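Local coordinates for delta toxin (Clostridium perfringens, PDB 2YGT), which probably lyses cells as a haemolytic beta-pore-forming toxin, secreted as a soluble monomer that assembles on target membranes into a transmembrane beta-barrel, at residues Ser51-Lys56 / Ile126-Gly131; Lys114-Thr119 / Asn160-Asn165; Phe198-Tyr203 / Phe211-Gln216. All coordinates share one frame; numbering follows the deposited sequence.

Contact 1 of 3, residues Ser51-Lys56 / Ile126-Gly131; sequences SFVDDK and ISYSIG. With ZN (zinc ion), chain B.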
loop_
_atom_site.group_PDB
_atom_site.type_symbol
_atom_site.label_atom_id
_atom_site.label_comp_id
_atom_site.label_asym_id
_atom_site.label_seq_id
_atom_site.Cartn_x
_atom_site.Cartn_y
_atom_site.Cartn_z
ATOM N N SER A 51 -4.624 8.422 -14.065
ATOM C CA SER A 51 -5.751 9.034 -14.748
ATOM C C SER A 51 -5.474 10.510 -14.966
ATOM O O SER A 51 -5.620 11.314 -14.045
ATOM C CB SER A 51 -7.038 8.856 -13.945
ATOM O OG SER A 51 -7.476 7.515 -13.991
ATOM N N PHE A 52 -5.057 10.853 -16.181
ATOM C CA PHE A 52 -4.807 12.241 -16.549
ATOM C C PHE A 52 -6.127 12.947 -16.825
ATOM O O PHE A 52 -6.872 12.563 -17.728
ATOM C CB PHE A 52 -3.914 12.321 -17.793
ATOM C CG PHE A 52 -2.526 11.776 -17.591
ATOM C CD1 PHE A 52 -2.267 10.427 -17.767
ATOM C CD2 PHE A 52 -1.479 12.614 -17.241
ATOM C CE1 PHE A 52 -0.992 9.920 -17.586
ATOM C CE2 PHE A 52 -0.202 12.115 -17.060
ATOM C CZ PHE A 52 0.042 10.763 -17.231
ATOM N N VAL A 53 -6.423 13.980 -16.048
ATOM C CA VAL A 53 -7.640 14.742 -16.268
ATOM C C VAL A 53 -7.352 15.990 -17.088
ATOM O O VAL A 53 -6.456 16.764 -16.755
ATOM C CB VAL A 53 -8.305 15.155 -14.945
ATOM C CG1 VAL A 53 -9.556 15.972 -15.223
ATOM C CG2 VAL A 53 -8.634 13.928 -14.105
ATOM N N ASP A 54 -8.106 16.167 -18.170
ATOM C CA ASP A 54 -8.055 17.396 -18.955
ATOM C C ASP A 54 -9.293 18.241 -18.686
ATOM O O ASP A 54 -10.394 17.922 -19.137
ATOM C CB ASP A 54 -7.898 17.097 -20.448
ATOM C CG ASP A 54 -6.466 16.794 -20.824
ATOM O OD1 ASP A 54 -5.634 16.710 -19.899
ATOM O OD2 ASP A 54 -6.170 16.644 -22.029
ATOM N N ASP A 55 -9.094 19.318 -17.939
ATOM C CA ASP A 55 -10.184 20.156 -17.471
ATOM C C ASP A 55 -9.843 21.615 -17.744
ATOM O O ASP A 55 -9.120 22.247 -16.976
ATOM C CB ASP A 55 -10.403 19.920 -15.973
ATOM C CG ASP A 55 -11.500 20.787 -15.396
ATOM O OD1 ASP A 55 -12.079 21.595 -16.148
ATOM O OD2 ASP A 55 -11.785 20.658 -14.186
ATOM N N LYS A 56 -10.364 22.140 -18.850
ATOM C CA LYS A 56 -10.058 23.503 -19.281
ATOM C C LYS A 56 -10.556 24.554 -18.296
ATOM O O LYS A 56 -10.133 25.709 -18.346
ATOM C CB LYS A 56 -10.658 23.775 -20.664
ATOM C CG LYS A 56 -9.993 23.006 -21.792
ATOM C CD LYS A 56 -10.832 23.064 -23.057
ATOM C CE LYS A 56 -10.165 22.317 -24.195
ATOM N NZ LYS A 56 -11.055 22.222 -25.383
ATOM N N ILE A 126 -11.133 8.829 -4.222
ATOM C CA ILE A 126 -10.608 10.103 -4.698
ATOM C C ILE A 126 -11.564 10.687 -5.730
ATOM O O ILE A 126 -11.735 10.131 -6.813
ATOM C CB ILE A 126 -9.208 9.940 -5.329
ATOM C CG1 ILE A 126 -8.237 9.326 -4.315
ATOM C CG2 ILE A 126 -8.689 11.282 -5.828
ATOM C CD1 ILE A 126 -6.832 9.123 -4.851
ATOM N N SER A 127 -12.193 11.803 -5.388
ATOM C CA SER A 127 -13.192 12.408 -6.260
ATOM C C SER A 127 -12.751 13.774 -6.774
ATOM O O SER A 127 -12.270 14.611 -6.011
ATOM C CB SER A 127 -14.525 12.530 -5.527
ATOM O OG SER A 127 -14.926 11.272 -5.017
ATOM N N TYR A 128 -12.925 13.984 -8.074
ATOM C CA TYR A 128 -12.532 15.224 -8.731
ATOM C C TYR A 128 -13.758 15.998 -9.213
ATOM O O TYR A 128 -14.704 15.419 -9.746
ATOM C CB TYR A 128 -11.600 14.922 -9.910
ATOM C CG TYR A 128 -11.142 16.149 -10.677
ATOM C CD1 TYR A 128 -11.880 16.644 -11.745
ATOM C CD2 TYR A 128 -9.971 16.812 -10.329
ATOM C CE1 TYR A 128 -11.462 17.765 -12.445
ATOM C CE2 TYR A 128 -9.544 17.933 -11.021
ATOM C CZ TYR A 128 -10.291 18.404 -12.077
ATOM O OH TYR A 128 -9.873 19.518 -12.767
ATOM N N SER A 129 -13.736 17.311 -9.013
ATOM C CA SER A 129 -14.803 18.176 -9.502
ATOM C C SER A 129 -14.260 19.106 -10.575
ATOM O O SER A 129 -13.122 19.568 -10.482
ATOM C CB SER A 129 -15.397 19.001 -8.359
ATOM O OG SER A 129 -16.036 18.169 -7.405
ATOM N N ILE A 130 -15.071 19.369 -11.594
ATOM C CA ILE A 130 -14.696 20.314 -12.637
ATOM C C ILE A 130 -14.298 21.633 -11.989
ATOM O O ILE A 130 -15.034 22.174 -11.167
ATOM C CB ILE A 130 -15.854 20.552 -13.624
ATOM C CG1 ILE A 130 -16.291 19.227 -14.255
ATOM C CG2 ILE A 130 -15.449 21.551 -14.697
ATOM C CD1 ILE A 130 -17.473 19.352 -15.188
ATOM N N GLY A 131 -13.124 22.138 -12.351
ATOM C CA GLY A 131 -12.592 23.340 -11.735
ATOM C C GLY A 131 -11.322 23.055 -10.955
ATOM O O GLY A 131 -10.528 23.960 -10.700
HETATM ZN ZN ZN B . -3.669 16.375 -20.895
#
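One carboxylate oxygen, Asp55 OD2, takes two hydrogen bonds from the segment opposite. Tyr128 OH donates at 2.6 Å to Asp55 OD2 on the anti side, a little out of the carboxylate plane. The amide of Gly131 comes to the syn lone pair, with Gly131 N 2.7 Å from Asp55 OD2 and the bond almost straight at 171°. In the fold of leukocidins and haemolysins, the three-stranded sheet of strand 121-128 probably corresponds to the prestem, folded back against the beta-sandwich of the monomer. This contact joins its end to the end of strand 45-54; as in staphylococcal relatives, such a tyrosine-aspartate bond probably helps hold the prestem folded until the pore forms.

Asp55 CG stands anti to the backbone N (chi1 178°), which carries the carboxylate across to the phenol. The carboxylate and ring planes are 78° apart, and OD2 arrives at the ring edge. The second oxygen, OD1, accepts from Phe57 N, so the group is held at both oxygens, an arrangement that probably favours the charged form. Val53 covers one face of the Tyr128 ring: its CG1 makes a CH-pi contact 4.2 Å from the centroid.

Asp54, between Val53 and Asp55, turns away from segment 126-131 and binds zinc together with His286. Further out, Ile130 lies crosswise to the carboxylate, with Ile130 CG2 3.7 Å from Asp55 OD1.

Contact 2 of 3, residues Lys114-Thr119 / Asn160-Asn165; sequences KNTIST and NTIQTN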
loop_
_atom_site.group_PDB
_atom_site.type_symbol
_atom_site.label_atom_id
_atom_site.label_comp_id
_atom_site.label_asym_id
_atom_site.label_seq_id
_atom_site.Cartn_x
_atom_site.Cartn_y
_atom_site.Cartn_z
ATOM N N LYS A 114 -5.575 8.142 4.673
ATOM C CA LYS A 114 -5.139 9.239 5.530
ATOM C C LYS A 114 -4.930 8.737 6.946
ATOM O O LYS A 114 -5.531 7.743 7.354
ATOM C CB LYS A 114 -6.186 10.349 5.573
ATOM C CG LYS A 114 -6.534 10.950 4.233
ATOM C CD LYS A 114 -7.642 11.974 4.397
ATOM C CE LYS A 114 -8.086 12.530 3.065
ATOM N NZ LYS A 114 -9.242 13.447 3.223
ATOM N N ASN A 115 -4.084 9.440 7.691
ATOM C CA ASN A 115 -3.853 9.141 9.097
ATOM C C ASN A 115 -3.672 7.649 9.356
ATOM O O ASN A 115 -2.741 7.033 8.839
ATOM C CB ASN A 115 -4.990 9.707 9.953
ATOM C CG ASN A 115 -5.124 11.216 9.818
ATOM O OD1 ASN A 115 -6.227 11.745 9.669
ATOM N ND2 ASN A 115 -3.994 11.916 9.858
ATOM N N THR A 116 -4.569 7.071 10.147
ATOM C CA THR A 116 -4.466 5.662 10.508
ATOM C C THR A 116 -5.752 4.897 10.206
ATOM O O THR A 116 -6.852 5.383 10.465
ATOM C CB THR A 116 -4.110 5.486 12.002
ATOM O OG1 THR A 116 -2.901 6.197 12.295
ATOM C CG2 THR A 116 -3.916 4.015 12.334
ATOM N N ILE A 117 -5.597 3.699 9.651
ATOM C CA ILE A 117 -6.725 2.825 9.348
ATOM C C ILE A 117 -6.493 1.446 9.963
ATOM O O ILE A 117 -5.452 0.830 9.745
ATOM C CB ILE A 117 -6.928 2.673 7.826
ATOM C CG1 ILE A 117 -7.061 4.045 7.169
ATOM C CG2 ILE A 117 -8.161 1.829 7.536
ATOM C CD1 ILE A 117 -8.306 4.789 7.585
ATOM N N SER A 118 -7.468 0.965 10.725
ATOM C CA SER A 118 -7.313 -0.291 11.453
ATOM C C SER A 118 -8.243 -1.404 10.985
ATOM O O SER A 118 -8.084 -2.553 11.395
ATOM C CB SER A 118 -7.509 -0.060 12.953
ATOM O OG SER A 118 -6.463 0.737 13.486
ATOM N N THR A 119 -9.213 -1.069 10.138
ATOM C CA THR A 119 -10.185 -2.057 9.670
ATOM C C THR A 119 -9.552 -3.132 8.788
ATOM O O THR A 119 -8.598 -2.868 8.050
ATOM C CB THR A 119 -11.365 -1.399 8.909
ATOM O OG1 THR A 119 -10.860 -0.547 7.871
ATOM C CG2 THR A 119 -12.224 -0.580 9.859
ATOM N N ASN A 160 -2.298 -2.784 10.707
ATOM C CA ASN A 160 -2.804 -1.423 10.596
ATOM C C ASN A 160 -1.985 -0.627 9.588
ATOM O O ASN A 160 -0.806 -0.910 9.370
ATOM C CB ASN A 160 -2.780 -0.716 11.952
ATOM C CG ASN A 160 -3.832 -1.246 12.910
ATOM O OD1 ASN A 160 -4.026 -0.701 13.997
ATOM N ND2 ASN A 160 -4.518 -2.311 12.513
ATOM N N THR A 161 -2.614 0.369 8.975
ATOM C CA THR A 161 -1.916 1.243 8.039
ATOM C C THR A 161 -1.874 2.670 8.572
ATOM O O THR A 161 -2.895 3.233 8.970
ATOM C CB THR A 161 -2.577 1.240 6.639
ATOM O OG1 THR A 161 -2.506 -0.078 6.080
ATOM C CG2 THR A 161 -1.866 2.213 5.711
ATOM N N ILE A 162 -0.682 3.250 8.590
ATOM C CA ILE A 162 -0.529 4.640 8.978
ATOM C C ILE A 162 0.221 5.412 7.900
ATOM O O ILE A 162 1.221 4.934 7.364
ATOM C CB ILE A 162 0.225 4.773 10.313
ATOM C CG1 ILE A 162 0.532 6.241 10.606
ATOM C CG2 ILE A 162 1.508 3.969 10.275
ATOM C CD1 ILE A 162 1.023 6.491 12.010
ATOM N N GLN A 163 -0.271 6.600 7.569
ATOM C CA GLN A 163 0.449 7.468 6.649
ATOM C C GLN A 163 1.527 8.223 7.412
ATOM O O GLN A 163 1.230 9.089 8.236
ATOM C CB GLN A 163 -0.490 8.440 5.930
ATOM C CG GLN A 163 0.232 9.295 4.896
ATOM C CD GLN A 163 -0.707 9.939 3.899
ATOM O OE1 GLN A 163 -1.582 10.722 4.266
ATOM N NE2 GLN A 163 -0.519 9.625 2.623
ATOM N N THR A 164 2.779 7.885 7.138
ATOM C CA THR A 164 3.897 8.441 7.884
ATOM C C THR A 164 4.421 9.722 7.241
ATOM O O THR A 164 5.053 10.544 7.900
ATOM C CB THR A 164 5.032 7.412 8.011
ATOM O OG1 THR A 164 5.416 6.961 6.705
ATOM C CG2 THR A 164 4.559 6.216 8.830
ATOM N N ASN A 165 4.153 9.890 5.952
ATOM C CA ASN A 165 4.507 11.121 5.260
ATOM C C ASN A 165 3.384 11.569 4.342
ATOM O O ASN A 165 2.794 10.760 3.629
ATOM C CB ASN A 165 5.803 10.947 4.468
ATOM C CG ASN A 165 7.029 10.939 5.355
ATOM O OD1 ASN A 165 7.452 11.981 5.852
ATOM N ND2 ASN A 165 7.612 9.761 5.552
HETATM O O HOH W 1 -2.655 11.642 6.556
HETATM O O HOH W 2 -0.899 10.701 10.349
#
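Gln163 and Asn115 meet both directly and through a water. CG of Gln163 is anti to the backbone N (chi1 -176°), and the extended chain beyond it carries OE1 out alongside segment 114-119. There a water accepts from Asn115 N at 2.9 Å and donates to Gln163 OE1 at 2.7 Å. The amide end is turned so that its NE2 bonds Ser111 OG. The backbones themselves form a short antiparallel ladder: Gln163 N donates to Asn115 O at 2.8 Å, while Ile117 and Thr161, a hydrogen-bonded pair, exchange both their bonds. Strand 116-117 thus edges strand 159-166, pairing the chain just before the presumed prestem with the chain just after it.

At the non-hydrogen-bonded pair, Thr116 and Ile162 put their side chains on the same face. Ile162 CG1, anti to its backbone N (chi1 173°), lies 3.8 Å from Thr116 OG1, with Thr116 CG2 near Thr161 O. On the other face, the hydroxyl of Thr161 is taken up by Gln156, Tyr154 and Thr175, and Ile117 leads its tip away toward Asn138. At the far end Ser118 OG lies 2.9 Å from Asn160 OD1, a weak and unsettled bond.

Even Thr116 meets Ile162 through its hydroxyl oxygen, so little apolar surface is shared. The chemistry therefore implies a join carried mainly by backbone bonds and water, flanked by polar side chains.

Contact 3 of 3, residues Phe198-Tyr203 / Phe211-Gln216; sequences FMRSRY and FTPDYQ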
loop_
_atom_site.group_PDB
_atom_site.type_symbol
_atom_site.label_atom_id
_atom_site.label_comp_id
_atom_site.label_asym_id
_atom_site.label_seq_id
_atom_site.Cartn_x
_atom_site.Cartn_y
_atom_site.Cartn_z
ATOM N N PHE A 198 2.480 -16.173 17.966
ATOM C CA PHE A 198 2.378 -17.167 16.894
ATOM C C PHE A 198 2.598 -18.597 17.388
ATOM O O PHE A 198 2.914 -19.497 16.610
ATOM C CB PHE A 198 3.337 -16.838 15.745
ATOM C CG PHE A 198 3.079 -15.502 15.108
ATOM C CD1 PHE A 198 1.815 -15.170 14.652
ATOM C CD2 PHE A 198 4.101 -14.576 14.966
ATOM C CE1 PHE A 198 1.570 -13.939 14.070
ATOM C CE2 PHE A 198 3.866 -13.345 14.381
ATOM C CZ PHE A 198 2.595 -13.027 13.934
ATOM N N MET A 199 2.413 -18.795 18.688
ATOM C CA MET A 199 2.565 -20.105 19.309
ATOM C C MET A 199 1.251 -20.900 19.266
ATOM O O MET A 199 0.243 -20.487 19.837
ATOM C CB MET A 199 3.059 -19.937 20.750
ATOM C CG MET A 199 3.435 -21.225 21.454
ATOM S SD MET A 199 3.700 -20.967 23.225
ATOM C CE MET A 199 5.019 -19.761 23.194
ATOM N N ARG A 200 1.266 -22.039 18.578
ATOM C CA ARG A 200 0.059 -22.848 18.421
ATOM C C ARG A 200 -0.373 -23.498 19.733
ATOM O O ARG A 200 -1.566 -23.624 20.011
ATOM C CB ARG A 200 0.258 -23.921 17.347
ATOM C CG ARG A 200 -0.998 -24.715 17.036
ATOM C CD ARG A 200 -0.791 -25.639 15.847
ATOM N NE ARG A 200 -2.043 -25.889 15.138
ATOM C CZ ARG A 200 -2.808 -26.963 15.314
ATOM N NH1 ARG A 200 -2.451 -27.904 16.179
ATOM N NH2 ARG A 200 -3.930 -27.099 14.619
ATOM N N SER A 201 0.601 -23.917 20.533
ATOM C CA SER A 201 0.309 -24.545 21.812
ATOM C C SER A 201 1.502 -24.429 22.746
ATOM O O SER A 201 2.619 -24.149 22.312
ATOM C CB SER A 201 -0.071 -26.015 21.624
ATOM O OG SER A 201 1.080 -26.823 21.447
ATOM N N ARG A 202 1.257 -24.655 24.031
ATOM C CA ARG A 202 2.287 -24.501 25.050
ATOM C C ARG A 202 2.982 -25.818 25.382
ATOM O O ARG A 202 4.063 -25.821 25.967
ATOM C CB ARG A 202 1.672 -23.910 26.319
ATOM C CG ARG A 202 0.892 -22.629 26.077
ATOM C CD ARG A 202 -0.063 -22.333 27.222
ATOM N NE ARG A 202 -0.608 -20.981 27.143
ATOM C CZ ARG A 202 -1.426 -20.453 28.048
ATOM N NH1 ARG A 202 -1.796 -21.166 29.103
ATOM N NH2 ARG A 202 -1.874 -19.212 27.901
ATOM N N TYR A 203 2.365 -26.934 25.002
ATOM C CA TYR A 203 2.865 -28.240 25.416
ATOM C C TYR A 203 2.882 -29.297 24.310
ATOM O O TYR A 203 3.144 -30.467 24.578
ATOM C CB TYR A 203 2.058 -28.747 26.615
ATOM C CG TYR A 203 2.164 -27.850 27.824
ATOM C CD1 TYR A 203 3.296 -27.876 28.628
ATOM C CD2 TYR A 203 1.145 -26.966 28.152
ATOM C CE1 TYR A 203 3.410 -27.052 29.731
ATOM C CE2 TYR A 203 1.248 -26.136 29.255
ATOM C CZ TYR A 203 2.382 -26.184 30.040
ATOM O OH TYR A 203 2.494 -25.363 31.139
ATOM N N PHE A 211 3.799 -23.587 15.100
ATOM C CA PHE A 211 3.428 -22.220 14.754
ATOM C C PHE A 211 1.964 -22.154 14.329
ATOM O O PHE A 211 1.429 -23.107 13.760
ATOM C CB PHE A 211 4.333 -21.662 13.653
ATOM C CG PHE A 211 5.763 -21.474 14.081
ATOM C CD1 PHE A 211 6.081 -20.619 15.123
ATOM C CD2 PHE A 211 6.787 -22.144 13.435
ATOM C CE1 PHE A 211 7.395 -20.441 15.518
ATOM C CE2 PHE A 211 8.103 -21.969 13.823
ATOM C CZ PHE A 211 8.407 -21.116 14.866
ATOM N N THR A 212 1.316 -21.033 14.627
ATOM C CA THR A 212 -0.075 -20.822 14.241
ATOM C C THR A 212 -0.325 -21.322 12.824
ATOM O O THR A 212 0.331 -20.880 11.882
ATOM C CB THR A 212 -0.457 -19.336 14.319
ATOM O OG1 THR A 212 -0.329 -18.883 15.672
ATOM C CG2 THR A 212 -1.888 -19.125 13.847
ATOM N N PRO A 213 -1.277 -22.256 12.673
ATOM C CA PRO A 213 -1.620 -22.832 11.368
ATOM C C PRO A 213 -1.949 -21.744 10.356
ATOM O O PRO A 213 -2.429 -20.676 10.737
ATOM C CB PRO A 213 -2.868 -23.666 11.680
ATOM C CG PRO A 213 -3.360 -23.135 13.010
ATOM C CD PRO A 213 -2.101 -22.839 13.740
ATOM N N ASP A 214 -1.697 -22.012 9.081
ATOM C CA ASP A 214 -1.892 -21.001 8.046
ATOM C C ASP A 214 -3.305 -20.423 8.011
ATOM O O ASP A 214 -3.480 -19.228 7.774
ATOM C CB ASP A 214 -1.495 -21.538 6.668
ATOM C CG ASP A 214 -0.002 -21.468 6.426
ATOM O OD1 ASP A 214 0.752 -21.383 7.416
ATOM O OD2 ASP A 214 0.416 -21.488 5.250
ATOM N N TYR A 215 -4.310 -21.260 8.254
ATOM C CA TYR A 215 -5.691 -20.792 8.188
ATOM C C TYR A 215 -6.036 -19.801 9.302
ATOM O O TYR A 215 -7.087 -19.166 9.271
ATOM C CB TYR A 215 -6.686 -21.964 8.141
ATOM C CG TYR A 215 -6.885 -22.716 9.444
ATOM C CD1 TYR A 215 -6.024 -23.740 9.819
ATOM C CD2 TYR A 215 -7.953 -22.419 10.285
ATOM C CE1 TYR A 215 -6.210 -24.437 11.001
ATOM C CE2 TYR A 215 -8.148 -23.111 11.468
ATOM C CZ TYR A 215 -7.272 -24.117 11.822
ATOM O OH TYR A 215 -7.461 -24.807 12.999
ATOM N N GLN A 216 -5.139 -19.659 10.272
ATOM C CA GLN A 216 -5.354 -18.725 11.376
ATOM C C GLN A 216 -4.339 -17.584 11.389
ATOM O O GLN A 216 -4.208 -16.874 12.383
ATOM C CB GLN A 216 -5.340 -19.458 12.719
ATOM C CG GLN A 216 -6.205 -20.705 12.753
ATOM C CD GLN A 216 -6.549 -21.144 14.164
ATOM O OE1 GLN A 216 -6.089 -22.185 14.632
ATOM N NE2 GLN A 216 -7.359 -20.346 14.851
HETATM O O HOH W 3 -2.058 -19.761 17.369
#
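Arg200 runs past Pro213 with its extended chain, the two side chains crossing at about a right angle. CG of Arg200 is anti to the backbone N (chi1 -174°), which sends the chain toward the other segment and brings Arg200 NE to 3.4 Å from Pro213 CD. The proline ring meets the guanidinium at its edge, Pro213 CG lying in the guanidinium plane, and not over its face. Closer to the backbone, Arg200 CB rests 3.9 Å from Phe211 O.

Phe211 and Phe198 do not stack on each other. Instead the Phe211 ring presents its edge to the Phe198 carbonyl, with Phe211 CD1 3.7 Å from Phe198 O. The Phe198 ring leads off into the body of the protein, where Trp89 and Phe177 meet it edge-to-face. Both segments belong to the long loop region between strand 170-177 and helix 219-222, which probably forms part of the membrane-facing rim of the leukocidin fold. A single bridge, Met199 with Phe211, ties their backbones.

Thr212 brings its OG1 against the start of the other segment, at the edge of the Phe198 ring and 3.4 Å from Phe198 CA. Its amide donates to the same carbonyl that Phe211 borders: Thr212 N is 3.0 Å from Phe198 O, but lies 47° above the carbonyl plane. A water 2.6 Å from Thr212 OG1 also gives a weak bond to Met199 O.

Contacts 1 and 2 alternate along the chain and share the presumed prestem. Contact 2 pairs the segments that enter and leave it, and contact 1 fastens its strand 121-128 to the sandwich; their centres are about 26 Å apart and their nearest atoms about 8 Å. Each sits by zinc: Asp54 of contact 1 is a ligand with His286, while in contact 2 the side chain of Gln163 comes within about 4 Å of a bound zinc ion and about 3 Å of that of Asp166. Contact 3, away from these sites, has its centre about 28 Å from that of contact 2 and about 49 Å from that of contact 1, on the other side of the molecule's centre.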